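Local coordinates for protein cystathionine beta-lyases/cystathionine gamma-synthases (Corynebacterium glutamicum, PDB 5X5H) that probably makes L,L-cystathionine and succinate from O-succinyl-L-homoserine and L-cysteine, using pyridoxal 5'-phosphate as cofactor, in methionine biosynthesis, at residues A[196-202]-A[214-219]; A[75-79]-A[225-229]; A[89-94]-A[145-149]; A[57-63]-A[239-245]. All coordinates share one frame; numbering follows the deposited sequence.

Interaction 1. Residues A[196-202]-A[214-219]. With PLP (pyridoxal-5'-phosphate), chain B.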
# COMPACT_ATOMS: atom_id res chain seq x y z
N HIS A 196 7.56 -15.61 -31.23
CA HIS A 196 6.46 -16.44 -30.69
C HIS A 196 5.93 -15.90 -29.36
O HIS A 196 4.72 -16.02 -29.06
CB HIS A 196 6.81 -17.91 -30.59
CG HIS A 196 7.14 -18.51 -31.91
ND1 HIS A 196 8.43 -18.51 -32.44
CD2 HIS A 196 6.35 -19.15 -32.81
CE1 HIS A 196 8.39 -19.10 -33.64
NE2 HIS A 196 7.15 -19.51 -33.88
N ALA A 197 6.83 -15.38 -28.55
CA ALA A 197 6.46 -14.80 -27.26
C ALA A 197 7.47 -13.68 -26.98
O ALA A 197 8.56 -13.60 -27.50
CB ALA A 197 6.44 -15.83 -26.16
N VAL A 198 7.04 -12.80 -26.05
CA VAL A 198 7.85 -11.66 -25.60
C VAL A 198 7.87 -11.68 -24.10
O VAL A 198 6.82 -11.85 -23.48
CB VAL A 198 7.37 -10.30 -26.14
CG1 VAL A 198 8.07 -9.14 -25.52
CG2 VAL A 198 7.54 -10.27 -27.66
N LEU A 199 9.05 -11.46 -23.53
CA LEU A 199 9.26 -11.36 -22.09
C LEU A 199 9.64 -9.95 -21.72
O LEU A 199 10.51 -9.35 -22.36
CB LEU A 199 10.34 -12.34 -21.71
CG LEU A 199 10.93 -12.59 -20.30
CD1 LEU A 199 11.71 -11.43 -19.76
CD2 LEU A 199 10.00 -13.02 -19.29
N HIS A 200 9.15 -9.48 -20.58
CA HIS A 200 9.59 -8.30 -19.92
C HIS A 200 9.93 -8.49 -18.47
O HIS A 200 9.15 -9.09 -17.74
CB HIS A 200 8.49 -7.16 -19.93
CG HIS A 200 8.29 -6.59 -21.25
ND1 HIS A 200 7.35 -6.97 -22.19
CD2 HIS A 200 9.07 -5.67 -21.84
CE1 HIS A 200 7.57 -6.24 -23.29
NE2 HIS A 200 8.62 -5.47 -23.06
N SER A 201 10.99 -7.86 -17.99
CA SER A 201 11.15 -7.48 -16.57
C SER A 201 10.41 -6.13 -16.40
O SER A 201 10.93 -5.14 -16.87
CB SER A 201 12.57 -7.33 -16.23
OG SER A 201 12.63 -6.71 -14.91
N THR A 202 9.22 -6.11 -15.82
CA THR A 202 8.51 -4.86 -15.59
C THR A 202 9.13 -4.07 -14.49
O THR A 202 8.81 -2.88 -14.29
CB THR A 202 7.04 -5.13 -15.35
OG1 THR A 202 6.86 -5.91 -14.14
CG2 THR A 202 6.38 -5.90 -16.45
N GLY A 214 8.81 -7.21 -10.99
CA GLY A 214 7.78 -7.93 -11.71
C GLY A 214 8.23 -8.42 -13.07
O GLY A 214 9.22 -7.92 -13.62
N GLY A 215 7.53 -9.42 -13.61
CA GLY A 215 7.72 -9.91 -14.98
C GLY A 215 6.46 -10.11 -15.70
O GLY A 215 5.37 -10.13 -15.07
N LEU A 216 6.51 -10.23 -17.02
CA LEU A 216 5.34 -10.42 -17.79
C LEU A 216 5.67 -11.09 -19.09
O LEU A 216 6.72 -10.78 -19.67
CB LEU A 216 4.64 -9.10 -17.96
CG LEU A 216 3.07 -9.06 -18.01
CD1 LEU A 216 2.53 -7.83 -17.42
CD2 LEU A 216 2.52 -9.34 -19.41
N VAL A 217 4.83 -11.98 -19.58
CA VAL A 217 4.96 -12.70 -20.85
C VAL A 217 3.77 -12.42 -21.68
O VAL A 217 2.64 -12.53 -21.16
CB VAL A 217 5.15 -14.17 -20.65
CG1 VAL A 217 5.33 -14.87 -22.01
CG2 VAL A 217 6.31 -14.50 -19.76
N VAL A 218 3.98 -12.06 -22.97
CA VAL A 218 2.90 -11.85 -23.87
C VAL A 218 3.03 -12.77 -25.12
O VAL A 218 4.15 -13.17 -25.51
CB VAL A 218 2.72 -10.42 -24.32
CG1 VAL A 218 2.47 -9.47 -23.13
CG2 VAL A 218 3.90 -9.96 -25.09
N THR A 219 1.89 -13.09 -25.73
CA THR A 219 1.83 -13.97 -26.89
C THR A 219 0.54 -13.78 -27.61
O THR A 219 -0.41 -13.34 -27.04
CB THR A 219 2.02 -15.37 -26.39
OG1 THR A 219 2.10 -16.35 -27.51
CG2 THR A 219 0.95 -15.92 -25.51
N1 PLP B . 16.09 -9.38 -18.60
C2 PLP B . 16.76 -8.24 -18.66
C2A PLP B . 17.14 -7.77 -20.02
C3 PLP B . 16.91 -7.48 -17.55
O3 PLP B . 17.57 -6.28 -17.57
C4 PLP B . 16.45 -7.92 -16.30
C4A PLP B . 16.66 -7.07 -15.10
C5 PLP B . 15.89 -9.21 -16.20
C6 PLP B . 15.72 -9.89 -17.40
C5A PLP B . 15.46 -9.86 -14.89
O4P PLP B . 14.25 -9.24 -14.35
P PLP B . 14.02 -9.17 -12.78
O1P PLP B . 15.19 -8.42 -12.18
O2P PLP B . 12.69 -8.45 -12.77
O3P PLP B . 13.89 -10.61 -12.27
O HOH W 1 4.53 -7.46 -13.77
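The flat peptide group that follows H196 is met at its carbonyl end by the hydroxyl of T219: OG1 lies 3.1 Å from H196 O, nearly along the C=O axis. The T219 hydroxyl has a second partner in the backbone N of D221. Beyond it the two strands run antiparallel, with V198–V218 and H200–L216 as hydrogen-bonded pairs and L199–V217 and S201–G215 as non-hydrogen-bonded ones. One face of this flat two-strand unit carries V198, H200, L216 and V218; the other carries A197, L199, S201 and V217. On the first face V198 CB touches V218 CG2 at 3.6 Å. On the second, where L199 and V217 meet helix 82-93, the CD2 branch of L199 lies 4.0 Å from V217 CG2. At the far end T202 CG2 lies 3.9 Å from L216 CB, and one water links T202 OG1 (2.8 Å) to the carbonyl oxygen of G215.

S201 is where the pairing reaches the cofactor. With OG anti to its backbone N (chi1 169°), the hydroxyl reaches out to donate to phosphate oxygen O2P of the pyridoxal phosphate, 2.8 Å from S201 OG. G82, M83 and T203 of the same chain and Y52 and R54 of the second subunit also bond the cofactor, so the strand end contributes one neutral donor to a phosphate site shared between two subunits.

Interaction 2. Residues A[75-79]-A[225-229]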
# COMPACT_ATOMS: atom_id res chain seq x y z
N TYR A 75 -2.78 -11.98 -25.56
CA TYR A 75 -2.64 -12.65 -24.21
C TYR A 75 -1.42 -12.13 -23.49
O TYR A 75 -0.32 -11.92 -24.07
CB TYR A 75 -2.51 -14.11 -24.41
CG TYR A 75 -3.56 -14.77 -25.28
CD1 TYR A 75 -4.87 -14.85 -24.79
CD2 TYR A 75 -3.30 -15.22 -26.52
CE1 TYR A 75 -5.89 -15.41 -25.55
CE2 TYR A 75 -4.34 -15.80 -27.29
CZ TYR A 75 -5.56 -15.80 -26.82
OH TYR A 75 -6.61 -16.33 -27.61
N GLY A 76 -1.54 -12.05 -22.17
CA GLY A 76 -0.52 -11.65 -21.28
C GLY A 76 -0.66 -12.28 -19.93
O GLY A 76 -1.76 -12.43 -19.41
N ARG A 77 0.45 -12.65 -19.26
CA ARG A 77 0.41 -13.16 -17.91
C ARG A 77 1.57 -12.63 -17.11
O ARG A 77 2.71 -12.57 -17.65
CB ARG A 77 0.41 -14.67 -17.83
CG ARG A 77 -0.75 -15.39 -18.60
CD ARG A 77 -2.07 -15.24 -17.88
NE ARG A 77 -3.15 -15.78 -18.72
CZ ARG A 77 -4.44 -15.74 -18.46
NH1 ARG A 77 -4.85 -15.26 -17.32
NH2 ARG A 77 -5.30 -16.21 -19.34
N ALA A 78 1.32 -12.21 -15.86
CA ALA A 78 2.27 -11.57 -14.98
C ALA A 78 2.77 -12.47 -13.93
O ALA A 78 2.17 -13.42 -13.45
CB ALA A 78 1.67 -10.34 -14.35
N PHE A 79 4.02 -12.18 -13.51
CA PHE A 79 4.79 -12.96 -12.60
C PHE A 79 5.53 -12.06 -11.57
O PHE A 79 5.68 -10.87 -11.82
CB PHE A 79 5.81 -13.86 -13.34
CG PHE A 79 5.11 -14.82 -14.29
CD1 PHE A 79 4.54 -15.96 -13.83
CD2 PHE A 79 4.87 -14.46 -15.62
CE1 PHE A 79 3.85 -16.85 -14.66
CE2 PHE A 79 4.22 -15.28 -16.48
CZ PHE A 79 3.66 -16.45 -15.99
N ASP A 225 -0.88 -19.23 -23.85
CA ASP A 225 -1.60 -18.51 -22.80
C ASP A 225 -2.17 -19.47 -21.78
O ASP A 225 -2.02 -19.33 -20.57
CB ASP A 225 -2.69 -17.63 -23.31
CG ASP A 225 -3.40 -16.91 -22.17
OD1 ASP A 225 -2.73 -16.04 -21.58
OD2 ASP A 225 -4.58 -17.20 -21.87
N GLU A 226 -2.75 -20.60 -22.28
CA GLU A 226 -3.28 -21.60 -21.35
C GLU A 226 -2.17 -22.20 -20.48
O GLU A 226 -2.39 -22.45 -19.30
CB GLU A 226 -3.98 -22.76 -22.15
CG GLU A 226 -5.30 -22.35 -22.73
CD GLU A 226 -5.78 -23.37 -23.80
OE1 GLU A 226 -5.09 -24.38 -24.17
OE2 GLU A 226 -6.81 -23.01 -24.40
N GLU A 227 -1.00 -22.53 -21.04
CA GLU A 227 0.09 -23.12 -20.27
C GLU A 227 0.65 -22.03 -19.30
O GLU A 227 0.97 -22.40 -18.17
CB GLU A 227 1.21 -23.60 -21.19
CG GLU A 227 0.82 -24.79 -22.09
CD GLU A 227 0.15 -25.86 -21.23
OE1 GLU A 227 0.77 -26.32 -20.23
OE2 GLU A 227 -1.07 -26.13 -21.44
N LEU A 228 0.74 -20.78 -19.72
CA LEU A 228 1.23 -19.67 -18.77
C LEU A 228 0.27 -19.57 -17.62
O LEU A 228 0.70 -19.45 -16.48
CB LEU A 228 1.35 -18.37 -19.54
CG LEU A 228 2.54 -18.30 -20.52
CD1 LEU A 228 2.32 -17.18 -21.50
CD2 LEU A 228 3.84 -18.10 -19.74
N LEU A 229 -1.04 -19.61 -17.89
CA LEU A 229 -2.02 -19.59 -16.79
C LEU A 229 -1.93 -20.77 -15.88
O LEU A 229 -1.97 -20.64 -14.66
CB LEU A 229 -3.43 -19.46 -17.41
CG LEU A 229 -4.58 -19.52 -16.39
CD1 LEU A 229 -4.52 -18.36 -15.44
CD2 LEU A 229 -5.91 -19.49 -17.15
O HOH W 2 -4.08 -13.49 -21.21
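R77 lays its guanidinium beside L229, whose CB sits 3.9 Å above one face, offset toward the rim, while CD1 approaches R77 NH1 to 3.6 Å. A water lies over the opposite face, also near the rim. At the edge is the carboxylate of D225, gripped side-on by two nitrogens, one to each oxygen. R77 NH2 reaches D225 OD2 at 2.8 Å by an almost straight bond in the guanidinium plane, meeting the syn lone pair of OD2. R77 NE meets OD1 of D225 at 2.9 Å, also on the syn side but 31° out of the carboxylate plane, and its N-H...O angle is less straight than that of the NH2 bond. R77 CG packs on L228 CB at 3.8 Å; beyond it the chain bends at chi2 (-74°), swinging NE and the guanidinium round to D225.

D225 has further neighbours. Its CB and CG lie against the ring of Y75, and Y75 CB comes within 3.4 Å of D225 OD1. The water over R77 accepts from G76 N and probably donates to D225 OD1, tying the strand backbone to the same carboxylate. Such a setting would be expected to keep the aspartate charged. Deeper in, F79 CZ touches L228 CD2 at 4.1 Å.

Helix 222-235 and strand 75-79 run nearly parallel, 18° apart in these segments. The strand is outermost within this chain in the seven-stranded mixed sheet, and the helix packed along it belongs to the large cofactor-binding α/β domain of fold-type I pyridoxal phosphate enzymes.

Interaction 3. Residues A[89-94]-A[145-149]; sequences LFRIIL and KLIWV
F90 and W148 form a T-shaped pair: the edge of the phenyl ring points at the face of the indole's six-membered ring, with centroids 5.2 Å apart and planes at 74°. The atom that makes the approach is F90 CE1, which stands 3.7 Å from W148 CE3 and equally far from CZ3, above the indole plane and shifted toward its rim. With CG anti to the backbone N (chi1 -171°), the W148 indole extends from the strand toward the helix. L89 touches the same ring from another direction, with CD2 at 4.1 Å from W148 CZ3. F90 has a second aromatic partner in F118, again edge to face.

Strand 144-150 is an interior member of the seven-stranded mixed sheet in the large α/β domain of fold-type I pyridoxal phosphate enzymes, and helix 82-93 packs on one side of that sheet; its residues 89-93 run at 147° to residues 145-149 of the strand. Between W148 and the strand's start, L146 points into the helix and is crossed at about right angles by three side chains. Its CD2 meets F90 CD1 at 3.8 Å, while its CB is touched by I93 CG2 and L94 CD2, each at 4.1 Å. I93 CG2 also comes to 3.4 Å from the carbonyl oxygen of K145. L94 and K145 pass alongside with opposed directions, CD2 of L94 against CB of K145, and the lysine's amine leads away to a salt bridge with D98.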
# COMPACT_ATOMS: atom_id res chain seq x y z
N LEU A 89 8.56 -19.61 -18.62
CA LEU A 89 8.54 -19.80 -20.06
C LEU A 89 9.47 -20.93 -20.42
O LEU A 89 9.15 -21.82 -21.26
CB LEU A 89 8.88 -18.47 -20.79
CG LEU A 89 8.49 -18.08 -22.16
CD1 LEU A 89 7.12 -18.54 -22.56
CD2 LEU A 89 8.88 -16.62 -22.27
N PHE A 90 10.63 -21.07 -19.80
CA PHE A 90 11.56 -22.13 -20.01
C PHE A 90 10.86 -23.48 -19.75
O PHE A 90 11.05 -24.49 -20.47
CB PHE A 90 12.85 -22.10 -19.18
CG PHE A 90 13.89 -21.09 -19.58
CD1 PHE A 90 13.83 -20.29 -20.69
CD2 PHE A 90 14.92 -20.90 -18.71
CE1 PHE A 90 14.86 -19.33 -20.97
CE2 PHE A 90 15.93 -19.98 -19.00
CZ PHE A 90 15.87 -19.25 -20.12
N ARG A 91 10.12 -23.59 -18.64
CA ARG A 91 9.50 -24.84 -18.22
C ARG A 91 8.40 -25.22 -19.10
O ARG A 91 8.08 -26.43 -19.10
CB ARG A 91 9.11 -24.72 -16.71
CG ARG A 91 10.37 -24.68 -15.88
CD ARG A 91 10.00 -24.12 -14.52
NE ARG A 91 9.54 -25.21 -13.71
CZ ARG A 91 9.14 -25.10 -12.45
NH1 ARG A 91 9.14 -23.93 -11.87
NH2 ARG A 91 8.92 -26.21 -11.77
N ILE A 92 7.75 -24.30 -19.75
CA ILE A 92 6.69 -24.61 -20.72
C ILE A 92 7.31 -25.14 -22.04
O ILE A 92 6.89 -26.14 -22.60
CB ILE A 92 5.84 -23.39 -21.00
CG1 ILE A 92 5.01 -23.10 -19.74
CG2 ILE A 92 4.93 -23.58 -22.21
CD1 ILE A 92 4.39 -21.74 -19.77
N ILE A 93 8.34 -24.45 -22.52
CA ILE A 93 8.87 -24.70 -23.86
C ILE A 93 9.82 -25.89 -23.82
O ILE A 93 9.88 -26.60 -24.87
CB ILE A 93 9.53 -23.44 -24.38
CG1 ILE A 93 8.47 -22.39 -24.65
CG2 ILE A 93 10.26 -23.70 -25.75
CD1 ILE A 93 8.94 -21.04 -25.04
N LEU A 94 10.55 -26.11 -22.78
CA LEU A 94 11.63 -27.11 -22.73
C LEU A 94 11.20 -28.26 -21.81
O LEU A 94 10.39 -28.09 -20.84
CB LEU A 94 12.84 -26.49 -22.10
CG LEU A 94 13.42 -25.27 -22.82
CD1 LEU A 94 14.41 -24.54 -22.01
CD2 LEU A 94 14.04 -25.59 -24.18
N LYS A 145 14.37 -26.31 -29.14
CA LYS A 145 12.99 -25.83 -28.91
C LYS A 145 12.87 -24.36 -28.67
O LYS A 145 11.80 -23.79 -28.80
CB LYS A 145 12.41 -26.59 -27.70
CG LYS A 145 12.36 -28.08 -27.86
CD LYS A 145 11.42 -28.47 -28.99
CE LYS A 145 11.01 -29.92 -28.82
NZ LYS A 145 12.14 -30.65 -29.21
N LEU A 146 14.00 -23.67 -28.48
CA LEU A 146 13.97 -22.26 -28.05
C LEU A 146 15.18 -21.55 -28.60
O LEU A 146 16.32 -22.00 -28.38
CB LEU A 146 13.97 -22.25 -26.52
CG LEU A 146 13.86 -20.86 -25.88
CD1 LEU A 146 12.69 -20.03 -26.33
CD2 LEU A 146 13.84 -21.11 -24.35
N ILE A 147 14.94 -20.42 -29.20
CA ILE A 147 16.00 -19.41 -29.50
C ILE A 147 15.65 -18.18 -28.62
O ILE A 147 14.53 -17.64 -28.75
CB ILE A 147 16.01 -19.03 -30.97
CG1 ILE A 147 16.16 -20.32 -31.84
CG2 ILE A 147 17.13 -18.01 -31.29
CD1 ILE A 147 16.04 -20.02 -33.31
N TRP A 148 16.56 -17.81 -27.74
CA TRP A 148 16.37 -16.73 -26.78
C TRP A 148 17.14 -15.51 -27.22
O TRP A 148 18.40 -15.58 -27.31
CB TRP A 148 16.84 -17.19 -25.41
CG TRP A 148 16.45 -16.18 -24.35
CD1 TRP A 148 17.19 -15.14 -23.87
CD2 TRP A 148 15.20 -16.18 -23.68
NE1 TRP A 148 16.46 -14.49 -22.88
CE2 TRP A 148 15.23 -15.09 -22.80
CE3 TRP A 148 14.07 -17.02 -23.71
CZ2 TRP A 148 14.17 -14.84 -21.91
CZ3 TRP A 148 12.97 -16.73 -22.83
CH2 TRP A 148 13.08 -15.66 -21.94
N VAL A 149 16.45 -14.44 -27.54
CA VAL A 149 17.09 -13.24 -28.06
C VAL A 149 16.83 -12.08 -27.09
O VAL A 149 15.64 -11.86 -26.74
CB VAL A 149 16.58 -12.92 -29.47
CG1 VAL A 149 16.92 -11.50 -29.91
CG2 VAL A 149 17.19 -13.98 -30.47

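Interaction 4. Residues A[57-63]-A[239-245]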
# COMPACT_ATOMS: atom_id res chain seq x y z
N ASN A 57 -6.64 -12.73 -10.33
CA ASN A 57 -7.23 -11.59 -9.58
C ASN A 57 -7.45 -10.47 -10.53
O ASN A 57 -6.53 -10.19 -11.36
CB ASN A 57 -6.23 -11.25 -8.44
CG ASN A 57 -6.68 -10.07 -7.62
OD1 ASN A 57 -6.71 -8.96 -8.07
ND2 ASN A 57 -6.93 -10.35 -6.34
N PRO A 58 -8.52 -9.68 -10.43
CA PRO A 58 -8.78 -8.63 -11.41
C PRO A 58 -7.73 -7.56 -11.51
O PRO A 58 -7.55 -6.91 -12.57
CB PRO A 58 -10.12 -8.10 -11.03
CG PRO A 58 -10.58 -8.89 -9.91
CD PRO A 58 -9.60 -9.82 -9.43
N THR A 59 -7.11 -7.20 -10.39
CA THR A 59 -6.10 -6.14 -10.38
C THR A 59 -4.88 -6.58 -11.19
O THR A 59 -4.34 -5.80 -11.97
CB THR A 59 -5.68 -5.76 -8.99
OG1 THR A 59 -6.82 -5.41 -8.16
CG2 THR A 59 -4.64 -4.65 -8.99
N ILE A 60 -4.54 -7.84 -11.10
CA ILE A 60 -3.39 -8.43 -11.87
C ILE A 60 -3.81 -8.55 -13.32
O ILE A 60 -3.04 -8.16 -14.24
CB ILE A 60 -2.99 -9.80 -11.28
CG1 ILE A 60 -2.60 -9.62 -9.82
CG2 ILE A 60 -1.89 -10.44 -12.13
CD1 ILE A 60 -2.28 -10.92 -9.07
N VAL A 61 -5.00 -9.01 -13.62
CA VAL A 61 -5.46 -9.16 -15.02
C VAL A 61 -5.51 -7.82 -15.72
O VAL A 61 -5.15 -7.71 -16.90
CB VAL A 61 -6.82 -9.90 -15.05
CG1 VAL A 61 -7.41 -9.83 -16.45
CG2 VAL A 61 -6.59 -11.33 -14.64
N ALA A 62 -5.83 -6.73 -15.02
CA ALA A 62 -5.79 -5.39 -15.63
C ALA A 62 -4.42 -5.06 -16.17
O ALA A 62 -4.26 -4.57 -17.32
CB ALA A 62 -6.34 -4.31 -14.70
N LEU A 63 -3.40 -5.33 -15.37
CA LEU A 63 -2.01 -5.14 -15.82
C LEU A 63 -1.64 -5.98 -17.03
O LEU A 63 -1.11 -5.46 -18.06
CB LEU A 63 -1.06 -5.39 -14.69
CG LEU A 63 0.43 -5.44 -15.06
CD1 LEU A 63 0.95 -4.13 -15.64
CD2 LEU A 63 1.24 -5.93 -13.92
N PRO A 239 2.45 -12.01 -8.90
CA PRO A 239 2.70 -10.70 -8.29
C PRO A 239 1.68 -10.42 -7.19
O PRO A 239 0.55 -10.93 -7.20
CB PRO A 239 2.49 -9.72 -9.44
CG PRO A 239 1.76 -10.45 -10.42
CD PRO A 239 1.77 -11.89 -10.17
N SER A 240 2.06 -9.60 -6.24
CA SER A 240 1.12 -8.96 -5.32
C SER A 240 0.14 -8.06 -6.06
O SER A 240 0.46 -7.41 -7.09
CB SER A 240 1.96 -8.00 -4.43
OG SER A 240 1.18 -7.18 -3.63
N VAL A 241 -1.07 -7.90 -5.56
CA VAL A 241 -2.03 -6.98 -6.14
C VAL A 241 -1.53 -5.55 -5.99
O VAL A 241 -1.78 -4.69 -6.83
CB VAL A 241 -3.48 -7.09 -5.66
CG1 VAL A 241 -4.04 -8.44 -6.01
CG2 VAL A 241 -3.55 -6.80 -4.16
N PHE A 242 -0.84 -5.23 -4.91
CA PHE A 242 -0.33 -3.87 -4.72
C PHE A 242 0.72 -3.64 -5.79
O PHE A 242 0.78 -2.55 -6.39
CB PHE A 242 0.31 -3.70 -3.29
CG PHE A 242 -0.66 -3.78 -2.21
CD1 PHE A 242 -1.39 -2.64 -1.83
CD2 PHE A 242 -0.95 -5.01 -1.60
CE1 PHE A 242 -2.40 -2.70 -0.86
CE2 PHE A 242 -1.95 -5.03 -0.61
CZ PHE A 242 -2.62 -3.92 -0.27
N ASP A 243 1.60 -4.60 -6.03
CA ASP A 243 2.66 -4.42 -7.05
C ASP A 243 2.02 -4.32 -8.41
O ASP A 243 2.45 -3.51 -9.24
CB ASP A 243 3.62 -5.58 -6.99
CG ASP A 243 4.61 -5.43 -5.80
OD1 ASP A 243 4.53 -4.45 -5.00
OD2 ASP A 243 5.48 -6.31 -5.75
N ALA A 244 1.01 -5.14 -8.76
CA ALA A 244 0.40 -5.06 -10.10
C ALA A 244 -0.28 -3.70 -10.27
O ALA A 244 -0.24 -3.13 -11.39
CB ALA A 244 -0.65 -6.11 -10.26
N TYR A 245 -0.87 -3.12 -9.23
CA TYR A 245 -1.42 -1.77 -9.32
C TYR A 245 -0.32 -0.74 -9.56
O TYR A 245 -0.46 0.12 -10.48
CB TYR A 245 -2.16 -1.39 -7.99
CG TYR A 245 -2.68 0.03 -8.09
CD1 TYR A 245 -3.81 0.31 -8.77
CD2 TYR A 245 -1.97 1.06 -7.52
CE1 TYR A 245 -4.28 1.56 -8.95
CE2 TYR A 245 -2.38 2.38 -7.70
CZ TYR A 245 -3.54 2.61 -8.46
OH TYR A 245 -3.98 3.95 -8.73
O HOH W 3 -3.28 -3.17 -12.27
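A244 CB fits against I60, 3.9 Å from its CA and 4.0 Å from its CG1, where two N-capped helices begin side by side; the axes of residues 58-63 and 241-245 approach to 8.5 Å, at 30°. Two more apolar contacts flank this one: I60 CG2 touches P239 CG, and L63 CD2 closes over A244 CA.

The capping bonds lie within each segment: N57 OD1 accepts from T59 N at 2.9 Å, whereas the bond from F242 N to S240 OG is weak. No direct hydrogen bond joins the two segments, but a water donates to T59 O and, weakly, to A244 O. Toward other copies of the protein, S240 OG and D243 OD1 make weak hydrogen bonds with D243 OD1 and S240 OG of the second subunit, and Y245 OH bonds D211 of the fourth.

Carbons also meet polar atoms. I60 CD1 reaches P239 O at 3.4 Å. With OG1 beside the backbone N (chi1 -54°), T59 CG2 is anti to it and turned to V241 O, while OG1 bonds P31 O and Y33 N. V241 CG1 rests on the N57 amide, nearly equidistant from OD1 (3.4 Å) and ND2 (3.5 Å).

How the interactions relate
Interaction 4 closes the longest loop of the four; interaction 2 is nested within it, and interactions 3 and 1 follow one another inside that. Interactions 1, 2 and 3 all reach the seven-stranded sheet. Strand 215-219 pairs with 197-201 on one side and 75-79 on the other, so interactions 1 and 2 lie only 9 Å apart by centres. L89 touches V217, and I92 touches L228, joining interaction 3 to both. Interaction 4 meets interaction 2 through P239 and interaction 1 through L63, but stays about 13 Å from interaction 3 by nearest atoms. Interaction 1 reaches the cofactor phosphate, interactions 2 and 3 pack helices on the same sheet, and interactions 3 and 4 border other subunits.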